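Local coordinates for protein disulfide-isomerase A4 (Rattus norvegicus, PDB 3EC3), which catalyses the rearrangement of disulfide bonds in proteins, in the endoplasmic reticulum, and is represented here by its noncatalytic, thioredoxin-like b and b' domains, at residues V159-K164 against F214-L219; P134-Y139 against Y169-A174; K164-Y169 against F222-K227. The protein carries 1 engineered substitution. All coordinates share one frame; numbering follows the deposited sequence.

Contact 1 (V159-K164 against F214-L219)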
loop_
_atom_site.group_PDB
_atom_site.type_symbol
_atom_site.label_atom_id
_atom_site.label_comp_id
_atom_site.label_asym_id
_atom_site.label_seq_id
_atom_site.Cartn_x
_atom_site.Cartn_y
_atom_site.Cartn_z
ATOM N N VAL A 159 -14.365 -0.457 0.869
ATOM C CA VAL A 159 -13.357 0.205 1.703
ATOM C C VAL A 159 -12.748 1.428 0.996
ATOM O O VAL A 159 -12.604 2.508 1.592
ATOM C CB VAL A 159 -12.249 -0.779 2.160
ATOM C CG1 VAL A 159 -11.311 -0.076 3.224
ATOM C CG2 VAL A 159 -12.899 -2.039 2.745
ATOM N N LEU A 160 -12.444 1.278 -0.288
ATOM C CA LEU A 160 -11.859 2.373 -1.072
ATOM C C LEU A 160 -12.765 3.613 -1.130
ATOM O O LEU A 160 -12.307 4.784 -1.065
ATOM C CB LEU A 160 -11.650 1.868 -2.492
ATOM C CG LEU A 160 -10.370 1.053 -2.781
ATOM C CD1 LEU A 160 -10.532 0.283 -4.098
ATOM C CD2 LEU A 160 -9.170 2.016 -2.859
ATOM N N GLU A 161 -14.056 3.352 -1.231
ATOM C CA GLU A 161 -15.057 4.442 -1.138
ATOM C C GLU A 161 -14.959 5.318 0.122
ATOM O O GLU A 161 -15.224 6.522 0.045
ATOM C CB GLU A 161 -16.467 3.896 -1.349
ATOM C CG GLU A 161 -16.656 3.322 -2.752
ATOM C CD GLU A 161 -16.562 4.391 -3.845
ATOM O OE1 GLU A 161 -17.183 5.466 -3.707
ATOM O OE2 GLU A 161 -15.889 4.169 -4.855
ATOM N N VAL A 162 -14.587 4.736 1.262
ATOM C CA VAL A 162 -14.418 5.506 2.484
ATOM C C VAL A 162 -13.003 6.063 2.560
ATOM O O VAL A 162 -12.777 7.247 2.879
ATOM C CB VAL A 162 -14.762 4.634 3.737
ATOM C CG1 VAL A 162 -14.672 5.452 5.034
ATOM C CG2 VAL A 162 -16.222 4.074 3.624
ATOM N N ALA A 163 -12.029 5.197 2.281
ATOM C CA ALA A 163 -10.626 5.594 2.326
ATOM C C ALA A 163 -10.344 6.897 1.604
ATOM O O ALA A 163 -9.562 7.724 2.095
ATOM C CB ALA A 163 -9.713 4.414 1.777
ATOM N N LYS A 164 -10.948 7.113 0.435
ATOM C CA LYS A 164 -10.598 8.303 -0.369
ATOM C C LYS A 164 -11.031 9.586 0.314
ATOM O O LYS A 164 -10.540 10.659 -0.028
ATOM C CB LYS A 164 -11.262 8.257 -1.736
ATOM C CG LYS A 164 -12.759 8.331 -1.669
ATOM C CD LYS A 164 -13.295 8.917 -2.970
ATOM C CE LYS A 164 -14.743 8.468 -3.190
ATOM N NZ LYS A 164 -15.552 8.798 -2.002
ATOM N N PHE A 214 -22.283 -5.046 6.370
ATOM C CA PHE A 214 -21.188 -4.172 6.019
ATOM C C PHE A 214 -21.437 -3.477 4.694
ATOM O O PHE A 214 -21.714 -4.107 3.665
ATOM C CB PHE A 214 -19.877 -4.960 5.957
ATOM C CG PHE A 214 -18.673 -4.097 5.944
ATOM C CD1 PHE A 214 -18.087 -3.712 4.744
ATOM C CD2 PHE A 214 -18.120 -3.660 7.135
ATOM C CE1 PHE A 214 -16.970 -2.902 4.735
ATOM C CE2 PHE A 214 -16.989 -2.844 7.136
ATOM C CZ PHE A 214 -16.423 -2.462 5.941
ATOM N N ASP A 215 -21.355 -2.159 4.740
ATOM C CA ASP A 215 -21.321 -1.357 3.529
ATOM C C ASP A 215 -20.478 -0.120 3.823
ATOM O O ASP A 215 -20.056 0.087 4.984
ATOM C CB ASP A 215 -22.739 -1.020 2.995
ATOM C CG ASP A 215 -23.618 -0.233 3.990
ATOM O OD1 ASP A 215 -23.140 0.415 4.958
ATOM O OD2 ASP A 215 -24.839 -0.249 3.772
ATOM N N SER A 216 -20.221 0.671 2.780
ATOM C CA SER A 216 -19.454 1.913 2.918
ATOM C C SER A 216 -19.991 2.902 3.948
ATOM O O SER A 216 -19.221 3.469 4.714
ATOM C CB SER A 216 -19.285 2.583 1.563
ATOM O OG SER A 216 -18.395 1.760 0.824
ATOM N N ASP A 217 -21.308 3.084 3.949
ATOM C CA ASP A 217 -21.993 3.946 4.928
ATOM C C ASP A 217 -21.680 3.597 6.376
ATOM O O ASP A 217 -21.310 4.475 7.172
ATOM C CB ASP A 217 -23.501 3.893 4.708
ATOM C CG ASP A 217 -23.924 4.601 3.442
ATOM O OD1 ASP A 217 -23.176 5.491 2.978
ATOM O OD2 ASP A 217 -25.000 4.266 2.902
ATOM N N ALA A 218 -21.811 2.314 6.700
ATOM C CA ALA A 218 -21.554 1.824 8.035
ATOM C C ALA A 218 -20.085 2.044 8.390
ATOM O O ALA A 218 -19.762 2.561 9.479
ATOM C CB ALA A 218 -21.926 0.366 8.121
ATOM N N LEU A 219 -19.185 1.693 7.459
ATOM C CA LEU A 219 -17.786 1.999 7.654
ATOM C C LEU A 219 -17.539 3.505 7.783
ATOM O O LEU A 219 -16.788 3.922 8.654
ATOM C CB LEU A 219 -16.908 1.389 6.535
ATOM C CG LEU A 219 -15.390 1.629 6.705
ATOM C CD1 LEU A 219 -14.881 0.915 7.955
ATOM C CD2 LEU A 219 -14.612 1.169 5.422
#
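Val162 has CG1 anti to the backbone N (chi1 -177°), which leaves CG2 as the branch turned to the other helix; Leu219 has CG anti to its N (chi1 -178°), and from CG the branch CD2 meets it. The two methyls, Val162 CG2 and Leu219 CD2, are 3.8 Å apart, and the side chains cross obliquely. The same CG2 also rests on the first turn of helix 216-227, 3.2 Å from the carbonyl O of Ser216 and 4.0 Å from Ser216 CB. One turn earlier, Val159 CG1 reaches Leu219 CD2 at 4.2 Å, so CD2 lies against both valines. Toward the solvent, Ser216 OG lies 3.6 Å from Glu161 CB, while its polar partner is the carbonyl O of Lys158. Asp215 N-caps the second helix, its OD1 accepting from Ala218 N at 2.9 Å. Here helices 149-163 and 216-227 lie together on one face of the sheet in the second thioredoxin-like domain, with Val138 under both Val159 and Leu219. No hydrogen bond runs between the segments: they are held by branched aliphatic packing, and Ser216 adds a polar tie to the residue just before Val159.

Contact 2 (P134-Y139 against Y169-A174)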
loop_
_atom_site.group_PDB
_atom_site.type_symbol
_atom_site.label_atom_id
_atom_site.label_comp_id
_atom_site.label_asym_id
_atom_site.label_seq_id
_atom_site.Cartn_x
_atom_site.Cartn_y
_atom_site.Cartn_z
ATOM N N PRO A 134 -3.504 6.967 12.887
ATOM C CA PRO A 134 -4.501 5.873 12.974
ATOM C C PRO A 134 -4.607 4.951 11.731
ATOM O O PRO A 134 -4.425 5.400 10.600
ATOM C CB PRO A 134 -5.832 6.610 13.178
ATOM C CG PRO A 134 -5.452 7.987 13.684
ATOM C CD PRO A 134 -4.146 8.288 12.940
ATOM N N LEU A 135 -4.938 3.688 11.966
ATOM C CA LEU A 135 -5.058 2.687 10.906
ATOM C C LEU A 135 -6.451 2.059 10.978
ATOM O O LEU A 135 -6.864 1.540 12.041
ATOM C CB LEU A 135 -3.987 1.611 11.071
ATOM C CG LEU A 135 -4.161 0.328 10.250
ATOM C CD1 LEU A 135 -3.995 0.583 8.741
ATOM C CD2 LEU A 135 -3.130 -0.694 10.747
ATOM N N VAL A 136 -7.177 2.123 9.864
ATOM C CA VAL A 136 -8.515 1.532 9.788
ATOM C C VAL A 136 -8.324 0.157 9.145
ATOM O O VAL A 136 -7.803 0.087 8.057
ATOM C CB VAL A 136 -9.489 2.413 8.965
ATOM C CG1 VAL A 136 -10.916 1.748 8.874
ATOM C CG2 VAL A 136 -9.584 3.829 9.554
ATOM N N VAL A 137 -8.693 -0.930 9.830
ATOM C CA VAL A 137 -8.565 -2.285 9.281
ATOM C C VAL A 137 -9.913 -2.933 9.008
ATOM O O VAL A 137 -10.773 -2.936 9.880
ATOM C CB VAL A 137 -7.787 -3.219 10.231
ATOM C CG1 VAL A 137 -7.552 -4.613 9.510
ATOM C CG2 VAL A 137 -6.432 -2.573 10.633
ATOM N N VAL A 138 -10.092 -3.485 7.801
ATOM C CA VAL A 138 -11.309 -4.208 7.441
ATOM C C VAL A 138 -10.974 -5.702 7.265
ATOM O O VAL A 138 -10.162 -6.089 6.408
ATOM C CB VAL A 138 -12.023 -3.592 6.201
ATOM C CG1 VAL A 138 -13.229 -4.434 5.758
ATOM C CG2 VAL A 138 -12.461 -2.130 6.497
ATOM N N TYR A 139 -11.609 -6.533 8.098
ATOM C CA TYR A 139 -11.301 -7.958 8.160
ATOM C C TYR A 139 -12.325 -8.820 7.411
ATOM O O TYR A 139 -13.539 -8.697 7.620
ATOM C CB TYR A 139 -11.299 -8.435 9.618
ATOM C CG TYR A 139 -10.346 -7.716 10.548
ATOM C CD1 TYR A 139 -10.768 -6.619 11.284
ATOM C CD2 TYR A 139 -9.039 -8.160 10.724
ATOM C CE1 TYR A 139 -9.907 -5.960 12.170
ATOM C CE2 TYR A 139 -8.158 -7.491 11.610
ATOM C CZ TYR A 139 -8.613 -6.393 12.317
ATOM O OH TYR A 139 -7.787 -5.715 13.193
ATOM N N TYR A 169 -6.147 9.126 7.528
ATOM C CA TYR A 169 -5.989 7.791 8.119
ATOM C C TYR A 169 -5.512 6.812 7.040
ATOM O O TYR A 169 -5.796 7.020 5.864
ATOM C CB TYR A 169 -7.332 7.284 8.680
ATOM C CG TYR A 169 -7.992 8.278 9.623
ATOM C CD1 TYR A 169 -7.225 9.005 10.548
ATOM C CD2 TYR A 169 -9.377 8.482 9.596
ATOM C CE1 TYR A 169 -7.817 9.933 11.442
ATOM C CE2 TYR A 169 -9.986 9.405 10.488
ATOM C CZ TYR A 169 -9.209 10.116 11.392
ATOM O OH TYR A 169 -9.821 11.013 12.241
ATOM N N THR A 170 -4.806 5.771 7.466
ATOM C CA THR A 170 -4.388 4.650 6.575
ATOM C C THR A 170 -5.489 3.572 6.666
ATOM O O THR A 170 -6.019 3.334 7.750
ATOM C CB THR A 170 -3.055 4.088 7.038
ATOM O OG1 THR A 170 -2.096 5.174 7.171
ATOM C CG2 THR A 170 -2.537 3.007 6.074
ATOM N N PHE A 171 -5.887 2.992 5.527
ATOM C CA PHE A 171 -6.929 1.939 5.501
ATOM C C PHE A 171 -6.268 0.709 4.903
ATOM O O PHE A 171 -5.382 0.825 4.020
ATOM C CB PHE A 171 -8.083 2.329 4.600
ATOM C CG PHE A 171 -8.990 3.446 5.133
ATOM C CD1 PHE A 171 -8.562 4.754 5.236
ATOM C CD2 PHE A 171 -10.316 3.158 5.471
ATOM C CE1 PHE A 171 -9.422 5.769 5.694
ATOM C CE2 PHE A 171 -11.191 4.168 5.940
ATOM C CZ PHE A 171 -10.741 5.469 6.054
ATOM N N ALA A 172 -6.662 -0.462 5.392
ATOM C CA ALA A 172 -6.144 -1.718 4.835
ATOM C C ALA A 172 -7.208 -2.784 4.973
ATOM O O ALA A 172 -8.055 -2.720 5.908
ATOM C CB ALA A 172 -4.876 -2.143 5.577
ATOM N N ILE A 173 -7.184 -3.773 4.082
ATOM C CA ILE A 173 -8.007 -4.961 4.311
ATOM C C ILE A 173 -7.068 -6.003 4.948
ATOM O O ILE A 173 -5.840 -5.963 4.745
ATOM C CB ILE A 173 -8.622 -5.496 2.980
ATOM C CG1 ILE A 173 -7.504 -5.972 2.041
ATOM C CG2 ILE A 173 -9.618 -4.427 2.365
ATOM C CD1 ILE A 173 -8.043 -6.722 0.797
ATOM N N ALA A 174 -7.630 -6.921 5.726
ATOM C CA ALA A 174 -6.833 -7.905 6.453
ATOM C C ALA A 174 -7.593 -9.229 6.447
ATOM O O ALA A 174 -8.831 -9.244 6.517
ATOM C CB ALA A 174 -6.570 -7.448 7.893
HETATM O O HOH W 1 -2.201 6.513 9.416
#
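Pro134 O takes two donors: the backbone N of Thr170 at 3.2 Å and a water, which donates to Pro134 O at 2.8 Å. That water also bonds Thr170 OG1, at 2.6 Å, and so bridges the two strands where the ladder starts. From there the N-H groups alternate in direction. Val136 N gives Thr170 O a short, nearly straight bond of 2.7 Å (175° at the hydrogen), and Ala172 N to Val136 O, Val138 N to Ala172 O and Ala174 N to Val138 O carry it on. The segments 135-139 and 170-174 run parallel, their directions 24° apart; they belong to strands 135-140 and 170-175 of the central sheet, joined through helix 149-163 in a beta-alpha-beta unit of the thioredoxin fold. On the face covered by helices 149-163 and 216-227, Val136 and Phe171 lie side by side, Val136 CB standing 3.7 Å above the ring plane toward its rim, and Val162 and Ala163 also pack on Phe171. An alanine at Phe171 would probably leave Val136 CB and CG1 without their aromatic neighbour and open a gap under helix 149-163. On the other face Val137 CG1 presses on Ala174 CB at 3.4 Å, tighter than usual, and also lies over a face of the Tyr139 ring, whose OH bonds Glu182. Where the strands begin, Pro134 CG meets Tyr169 CD1 obliquely at 3.7 Å.

Contact 3 (K164-Y169 against F222-K227)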
loop_
_atom_site.group_PDB
_atom_site.type_symbol
_atom_site.label_atom_id
_atom_site.label_comp_id
_atom_site.label_asym_id
_atom_site.label_seq_id
_atom_site.Cartn_x
_atom_site.Cartn_y
_atom_site.Cartn_z
ATOM N N LYS A 164 -10.948 7.113 0.435
ATOM C CA LYS A 164 -10.598 8.303 -0.369
ATOM C C LYS A 164 -11.031 9.586 0.314
ATOM O O LYS A 164 -10.540 10.659 -0.028
ATOM C CB LYS A 164 -11.262 8.257 -1.736
ATOM C CG LYS A 164 -12.759 8.331 -1.669
ATOM C CD LYS A 164 -13.295 8.917 -2.970
ATOM C CE LYS A 164 -14.743 8.468 -3.190
ATOM N NZ LYS A 164 -15.552 8.798 -2.002
ATOM N N ASP A 165 -11.956 9.459 1.258
ATOM C CA ASP A 165 -12.513 10.625 1.977
ATOM C C ASP A 165 -11.776 10.973 3.258
ATOM O O ASP A 165 -11.975 12.084 3.835
ATOM C CB ASP A 165 -13.981 10.377 2.283
ATOM C CG ASP A 165 -14.851 10.545 1.064
ATOM O OD1 ASP A 165 -14.400 11.202 0.103
ATOM O OD2 ASP A 165 -15.984 10.020 1.067
ATOM N N PHE A 166 -10.907 10.055 3.696
ATOM C CA PHE A 166 -10.141 10.223 4.929
ATOM C C PHE A 166 -8.649 10.026 4.695
ATOM O O PHE A 166 -8.052 9.077 5.240
ATOM C CB PHE A 166 -10.641 9.281 6.020
ATOM C CG PHE A 166 -12.092 9.548 6.432
ATOM C CD1 PHE A 166 -13.154 8.896 5.791
ATOM C CD2 PHE A 166 -12.373 10.438 7.457
ATOM C CE1 PHE A 166 -14.496 9.161 6.166
ATOM C CE2 PHE A 166 -13.708 10.703 7.862
ATOM C CZ PHE A 166 -14.767 10.064 7.207
ATOM N N PRO A 167 -8.046 10.901 3.880
ATOM C CA PRO A 167 -6.637 10.693 3.594
ATOM C C PRO A 167 -5.762 10.778 4.836
ATOM O O PRO A 167 -4.599 10.378 4.803
ATOM C CB PRO A 167 -6.321 11.828 2.617
ATOM C CG PRO A 167 -7.349 12.924 2.949
ATOM C CD PRO A 167 -8.577 12.094 3.171
ATOM N N GLU A 168 -6.308 11.338 5.915
ATOM C CA GLU A 168 -5.571 11.497 7.163
ATOM C C GLU A 168 -5.403 10.172 7.940
ATOM O O GLU A 168 -4.586 10.095 8.896
ATOM C CB GLU A 168 -6.286 12.518 8.049
ATOM C CG GLU A 168 -7.679 12.051 8.504
ATOM C CD GLU A 168 -8.809 12.549 7.595
ATOM O OE1 GLU A 168 -8.554 12.846 6.401
ATOM O OE2 GLU A 168 -9.949 12.678 8.086
ATOM N N TYR A 169 -6.147 9.126 7.528
ATOM C CA TYR A 169 -5.989 7.791 8.119
ATOM C C TYR A 169 -5.512 6.812 7.040
ATOM O O TYR A 169 -5.796 7.020 5.864
ATOM C CB TYR A 169 -7.332 7.284 8.680
ATOM C CG TYR A 169 -7.992 8.278 9.623
ATOM C CD1 TYR A 169 -7.225 9.005 10.548
ATOM C CD2 TYR A 169 -9.377 8.482 9.596
ATOM C CE1 TYR A 169 -7.817 9.933 11.442
ATOM C CE2 TYR A 169 -9.986 9.405 10.488
ATOM C CZ TYR A 169 -9.209 10.116 11.392
ATOM O OH TYR A 169 -9.821 11.013 12.241
ATOM N N PHE A 222 -18.507 4.706 11.392
ATOM C CA PHE A 222 -17.534 4.207 12.364
ATOM C C PHE A 222 -16.270 5.080 12.416
ATOM O O PHE A 222 -15.837 5.491 13.501
ATOM C CB PHE A 222 -17.212 2.743 12.004
ATOM C CG PHE A 222 -16.127 2.093 12.831
ATOM C CD1 PHE A 222 -15.022 1.507 12.189
ATOM C CD2 PHE A 222 -16.229 1.994 14.219
ATOM C CE1 PHE A 222 -14.016 0.866 12.916
ATOM C CE2 PHE A 222 -15.231 1.362 14.965
ATOM C CZ PHE A 222 -14.119 0.796 14.317
ATOM N N VAL A 223 -15.695 5.364 11.242
ATOM C CA VAL A 223 -14.550 6.287 11.119
ATOM C C VAL A 223 -14.902 7.729 11.574
ATOM O O VAL A 223 -14.100 8.384 12.263
ATOM C CB VAL A 223 -13.974 6.271 9.668
ATOM C CG1 VAL A 223 -12.912 7.347 9.465
ATOM C CG2 VAL A 223 -13.422 4.844 9.321
HETATM N N MSE A 224 -16.071 8.220 11.181
HETATM C CA MSE A 224 -16.529 9.544 11.605
HETATM C C MSE A 224 -16.675 9.592 13.132
HETATM O O MSE A 224 -16.241 10.563 13.784
HETATM C CB MSE A 224 -17.852 9.932 10.929
HETATM C CG MSE A 224 -17.695 10.697 9.616
HETATM SE SE MSE A 224 -16.747 12.412 9.901
HETATM C CE MSE A 224 -16.666 13.137 8.056
ATOM N N ALA A 225 -17.259 8.540 13.702
ATOM C CA ALA A 225 -17.480 8.502 15.159
ATOM C C ALA A 225 -16.127 8.475 15.878
ATOM O O ALA A 225 -15.942 9.149 16.920
ATOM C CB ALA A 225 -18.347 7.327 15.552
ATOM N N PHE A 226 -15.178 7.744 15.287
ATOM C CA PHE A 226 -13.795 7.730 15.757
ATOM C C PHE A 226 -13.179 9.128 15.758
ATOM O O PHE A 226 -12.605 9.549 16.756
ATOM C CB PHE A 226 -12.910 6.804 14.918
ATOM C CG PHE A 226 -11.417 6.990 15.192
ATOM C CD1 PHE A 226 -10.616 7.728 14.318
ATOM C CD2 PHE A 226 -10.837 6.449 16.342
ATOM C CE1 PHE A 226 -9.261 7.898 14.575
ATOM C CE2 PHE A 226 -9.477 6.628 16.624
ATOM C CZ PHE A 226 -8.686 7.347 15.747
ATOM N N LYS A 227 -13.302 9.821 14.626
ATOM C CA LYS A 227 -12.736 11.150 14.405
ATOM C C LYS A 227 -13.246 12.124 15.440
ATOM O O LYS A 227 -12.490 12.967 15.966
ATOM C CB LYS A 227 -13.173 11.653 13.032
ATOM C CG LYS A 227 -12.662 13.040 12.651
ATOM C CD LYS A 227 -13.177 13.360 11.253
ATOM C CE LYS A 227 -12.084 13.747 10.268
ATOM N NZ LYS A 227 -10.683 13.287 10.564
#
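Lys227 and the pair Glu168 and Tyr169 make the polar part of this contact. Lys227 NZ donates to Glu168 OE2 at 2.7 Å in a salt bridge, approaching from the anti side and 24° out of the carboxylate plane, and it also donates to Tyr169 OH at 3.0 Å. Lys227 CG is anti to the backbone N (chi1 180°), and CB and CG both run close beside that hydroxyl before the chain bends farther out.

The aromatic part centres on the Tyr169 ring. Phe226 turns its edge to one face, with centroids 5.5 Å apart and planes at 76°, a T-shaped pair. Glu168 CG sits 3.5 Å above the opposite face, over the ring centre, and Val223 CG1 lies at the ring's edge, beside CD2 and CE2.

Aliphatic and selenium contacts gather on Phe166. Val223 CG1 stands over the centre of its ring, 3.6 Å from the centroid, in a CH-pi contact. Met224, a selenomethionine here, makes a Met-aromatic contact: SE lies at the ring edge, 5.2 Å from the centroid, and CE touches CZ at 3.7 Å.

Phe166 to Tyr169 form a type I turn between helix 149-163 and strand 170-175, set against the last turns of helix 216-227; just before the turn, Asp165 makes a salt bridge with Arg220 of that helix. The packing is thus graded: Val223 is wedged between two rings on the inside, while at the exposed outer side the charge of Lys227 is probably offset by Glu168. NZ has two acceptors, one charged and one neutral, which would probably limit where the ammonium group can sit.

All three contacts fall in the second thioredoxin-like domain of the fragment. Along the chain their segments alternate: strand 135-140, helix 149-163, the turn after it, strand 170-175 and, last, helix 216-227. Contact 2 is the sheet layer; contacts 1 and 3 lie about 11 and 10 Å from it, centre to centre, and about 10 Å from each other. Both use helix 216-227, contact 1 at its start and contact 3 at its end. Phe214 of contact 1 packs on Val138 of contact 2, whose Pro134 and Phe171 touch Phe226 and Val223 of contact 3, while Tyr169 belongs to both contacts 2 and 3. Together they pack helices 149-163 and 216-227 side by side on one face of the sheet.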